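Local coordinates for protein methionine-R-sulfoxide reductase (Neisseria meningitidis, PDB 3MMH) that reduces the R-diastereomer of free methionine sulfoxide to methionine, using a GAF-type domain that holds the substrate in its pocket, at residues Ala12-Tyr15 / Arg16-Leu19; Leu152-Ile155 / Leu156-Arg159. One frame throughout, in Å; residues are numbered along the deposited sequence. Where two conformers were deposited one is given.

Contact 1 of 2, residues Ala12-Tyr15 / Arg16-Leu19; sequences AALY and REVL
Arg16 folds its side chain back over the preceding turn of helix 11-27 and lays one face of its guanidinium against Ala12 and Ala13. Ala12 O and Ala13 CA lie over that face, offset toward the rim, and NH1 is 3.6 Å from Ala12 CB. With CG anti to the carbonyl carbon, a further bend at chi3 (-68°) brings the guanidinium over these small residues.

On another side of the helix, Leu14 and Val18 meet through methyls, with Leu14 CD1 3.7 Å from Val18 CG2. The same leucine methyl lies 3.8 Å from Glu17 OE1, a carboxylate oxygen grazing an apolar tip. On the Tyr15 side, Leu19 CD1 comes to the ring edge close to its plane, 3.8 Å from Tyr15 CD1, and also rests against Tyr15 O.

Beneath these side chains run the i to i+4 backbone bonds of an alpha-helix. Leu19 N reaches Tyr15 O at 2.9 Å and is nearly straight at 172°, while Val18 N gives a shorter but more bent bond to Leu14 O, 2.8 Å and 141°.

The polar ends are positioned from farther out. The Tyr15 hydroxyl is hydrogen-bonded to Asp145 OD1, and the Glu17 carboxylate is gripped by His5 ND1 and the backbone nitrogens of Ser7 and Ala8, which ties the N-terminal segment to this helix.

Leu14 and Val18 face helix 32-47, packing on Ala46, while Phe6 of the N-terminal segment also touches both. The Tyr15 ring meets those of Phe47 and Tyr148, and Leu19 also touches Tyr148, so this part of the helix joins helix 11-27 to both helix 32-47 and helix 143-165.

Contact 2 of 2, residues Leu152-Ile155 / Leu156-Arg159; sequences LAKI and LEKR
Leu152 and Leu156 touch one turn apart on the long C-terminal helix 143-165 of this GAF fold, on its buried side. Leu156 CD1 approaches Leu152 CG at 4.1 Å. Leu156 CG, anti to its own carbonyl carbon, falls back toward the preceding turn and lies closer still to the carbonyl there, 3.4 Å from Leu152 O. Both leucines pack on Thr39 of helix 32-47, and Leu152 also reaches Ile22 of helix 11-27.

Glu157 folds its CG to within 3.2 Å of Ala153 O and runs alongside Lys154, pointing the same way. Its OE2 accepts a hydrogen bond from Phe122 N, fastening the helix to strand 115-123. Arg159 turns toward the loop after helix 11-27, where NH2 bonds to Glu29 O; it also belongs to a magnesium site with Thr30 and Asn35. Its backbone N makes a weak bond to Ile155 O.

The solvent side carries the long chains of Lys154 and Lys158. Here Lys154 O accepts twice, from opposite faces of its carbonyl plane: Lys158 N arrives at 3.2 Å, tilted 29° from that plane, and Lys158 NZ, swung back by a bend at chi4, sits 3.1 Å away and 70° out of it.

How the contacts relate
Contact 1 and contact 2 each cover about two turns of different helices, 11-27 near the start of the chain and 143-165 near its end. Their centres lie about 16 Å apart and their nearest atoms about 4 Å, without touching. The two helices still pack on each other: Ala12 and Tyr15 of contact 1 touch Thr144, while Ile155 of contact 2 reaches Glu23 and Val26. Helix 32-47 receives side chains from both. None of the residues of either contact lines the methionine sulfoxide pocket, which includes Trp51, Cys85 and Cys109; both belong to the helical layer.

Contact 1 of 2, residues Ala12-Tyr15 / Arg16-Leu19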
# COMPACT_ATOMS: atom_id res chain seq x y z
N ALA A 12 -7.31 -16.31 16.65
CA ALA A 12 -7.83 -17.35 15.76
C ALA A 12 -9.27 -17.02 15.33
O ALA A 12 -9.60 -17.15 14.13
CB ALA A 12 -7.73 -18.73 16.44
N ALA A 13 -10.11 -16.60 16.26
CA ALA A 13 -11.46 -16.26 15.92
C ALA A 13 -11.48 -15.11 14.92
O ALA A 13 -12.34 -15.05 14.04
CB ALA A 13 -12.27 -15.93 17.20
N LEU A 14 -10.56 -14.13 15.07
CA LEU A 14 -10.54 -13.00 14.15
C LEU A 14 -10.15 -13.43 12.75
O LEU A 14 -10.74 -12.99 11.77
CB LEU A 14 -9.65 -11.87 14.70
CG LEU A 14 -9.68 -10.57 13.89
CD1 LEU A 14 -11.03 -9.96 13.81
CD2 LEU A 14 -8.66 -9.58 14.47
N TYR A 15 -9.17 -14.32 12.61
CA TYR A 15 -8.88 -14.86 11.29
C TYR A 15 -10.09 -15.49 10.70
O TYR A 15 -10.37 -15.35 9.51
CB TYR A 15 -7.74 -15.88 11.35
CG TYR A 15 -6.34 -15.30 11.35
CD1 TYR A 15 -5.86 -14.70 10.19
CD2 TYR A 15 -5.50 -15.42 12.42
CE1 TYR A 15 -4.55 -14.25 10.13
CE2 TYR A 15 -4.18 -14.97 12.37
CZ TYR A 15 -3.72 -14.37 11.22
OH TYR A 15 -2.42 -13.95 11.10
N ARG A 16 -10.83 -16.32 11.44
CA ARG A 16 -12.01 -16.97 10.89
C ARG A 16 -13.06 -15.98 10.43
O ARG A 16 -13.79 -16.22 9.48
CB ARG A 16 -12.60 -17.95 11.92
CG ARG A 16 -11.70 -19.12 12.20
CD ARG A 16 -12.29 -20.24 13.00
NE ARG A 16 -12.57 -19.87 14.37
CZ ARG A 16 -11.78 -20.10 15.42
NH1 ARG A 16 -10.58 -20.63 15.24
NH2 ARG A 16 -12.18 -19.74 16.66
N GLU A 17 -13.16 -14.86 11.14
CA GLU A 17 -14.04 -13.76 10.77
C GLU A 17 -13.62 -13.00 9.57
O GLU A 17 -14.44 -12.66 8.72
CB GLU A 17 -14.25 -12.83 11.98
CG GLU A 17 -15.21 -11.74 11.85
CD GLU A 17 -15.41 -10.90 13.08
OE1 GLU A 17 -14.65 -11.00 14.01
OE2 GLU A 17 -16.35 -10.08 13.12
N VAL A 18 -12.32 -12.74 9.44
CA VAL A 18 -11.79 -11.83 8.49
C VAL A 18 -11.42 -12.49 7.15
O VAL A 18 -11.60 -11.87 6.10
CB VAL A 18 -10.64 -11.12 9.10
CG1 VAL A 18 -9.76 -10.34 8.03
CG2 VAL A 18 -11.18 -10.13 10.11
N LEU A 19 -10.90 -13.72 7.16
CA LEU A 19 -10.50 -14.33 5.86
C LEU A 19 -11.66 -14.37 4.88
O LEU A 19 -11.44 -14.07 3.71
CB LEU A 19 -9.93 -15.73 6.03
CG LEU A 19 -8.44 -15.85 6.08
CD1 LEU A 19 -7.73 -14.96 6.91
CD2 LEU A 19 -8.06 -17.29 6.28

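Contact 2 of 2, residues Leu152-Ile155 / Leu156-Arg159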
# COMPACT_ATOMS: atom_id res chain seq x y z
N LEU A 152 -4.82 -17.62 3.42
CA LEU A 152 -4.93 -16.38 2.71
C LEU A 152 -4.04 -16.40 1.44
O LEU A 152 -4.46 -15.90 0.38
CB LEU A 152 -4.56 -15.21 3.60
CG LEU A 152 -4.63 -13.84 2.91
CD1 LEU A 152 -5.99 -13.55 2.31
CD2 LEU A 152 -4.26 -12.76 3.96
N ALA A 153 -2.84 -16.92 1.56
CA ALA A 153 -1.95 -17.04 0.42
C ALA A 153 -2.60 -17.78 -0.73
O ALA A 153 -2.53 -17.39 -1.87
CB ALA A 153 -0.56 -17.62 0.77
N LYS A 154 -3.32 -18.87 -0.40
CA LYS A 154 -4.01 -19.60 -1.48
C LYS A 154 -5.18 -18.82 -2.10
O LYS A 154 -5.37 -18.88 -3.32
CB LYS A 154 -4.44 -20.98 -0.97
CG LYS A 154 -3.27 -21.84 -0.54
CD LYS A 154 -3.62 -23.22 -0.03
CE LYS A 154 -2.39 -24.14 -0.04
NZ LYS A 154 -1.40 -23.89 1.06
N ILE A 155 -5.91 -18.08 -1.30
CA ILE A 155 -6.92 -17.17 -1.82
C ILE A 155 -6.32 -16.18 -2.79
O ILE A 155 -6.82 -15.94 -3.89
CB ILE A 155 -7.64 -16.45 -0.64
CG1 ILE A 155 -8.54 -17.41 0.13
CG2 ILE A 155 -8.41 -15.21 -1.09
CD1 ILE A 155 -8.99 -16.87 1.53
N LEU A 156 -5.16 -15.60 -2.43
CA LEU A 156 -4.50 -14.61 -3.24
C LEU A 156 -3.94 -15.23 -4.52
O LEU A 156 -4.03 -14.62 -5.60
CB LEU A 156 -3.46 -13.87 -2.47
CG LEU A 156 -3.96 -13.01 -1.33
CD1 LEU A 156 -2.78 -12.47 -0.53
CD2 LEU A 156 -4.79 -11.83 -1.90
N GLU A 157 -3.37 -16.42 -4.44
CA GLU A 157 -2.88 -17.09 -5.61
C GLU A 157 -3.94 -17.20 -6.68
O GLU A 157 -3.69 -17.05 -7.90
CB GLU A 157 -2.29 -18.48 -5.25
CG GLU A 157 -1.00 -18.43 -4.49
CD GLU A 157 -0.63 -19.75 -3.80
OE1 GLU A 157 -1.45 -20.71 -3.78
OE2 GLU A 157 0.47 -19.78 -3.27
N LYS A 158 -5.16 -17.55 -6.27
CA LYS A 158 -6.27 -17.65 -7.23
C LYS A 158 -6.56 -16.31 -7.88
O LYS A 158 -6.91 -16.25 -9.06
CB LYS A 158 -7.52 -18.27 -6.62
CG LYS A 158 -7.19 -19.75 -6.18
CD LYS A 158 -8.32 -20.38 -5.46
CE LYS A 158 -7.88 -21.77 -5.01
NZ LYS A 158 -6.85 -21.59 -3.91
N ARG A 159 -6.45 -15.23 -7.13
CA ARG A 159 -6.63 -13.89 -7.72
C ARG A 159 -5.51 -13.52 -8.66
O ARG A 159 -5.75 -12.82 -9.66
CB ARG A 159 -6.81 -12.79 -6.64
CG ARG A 159 -8.00 -13.05 -5.73
CD ARG A 159 -9.27 -13.45 -6.41
NE ARG A 159 -9.74 -12.46 -7.38
CZ ARG A 159 -10.45 -12.75 -8.43
NH1 ARG A 159 -10.69 -14.01 -8.76
NH2 ARG A 159 -10.86 -11.73 -9.22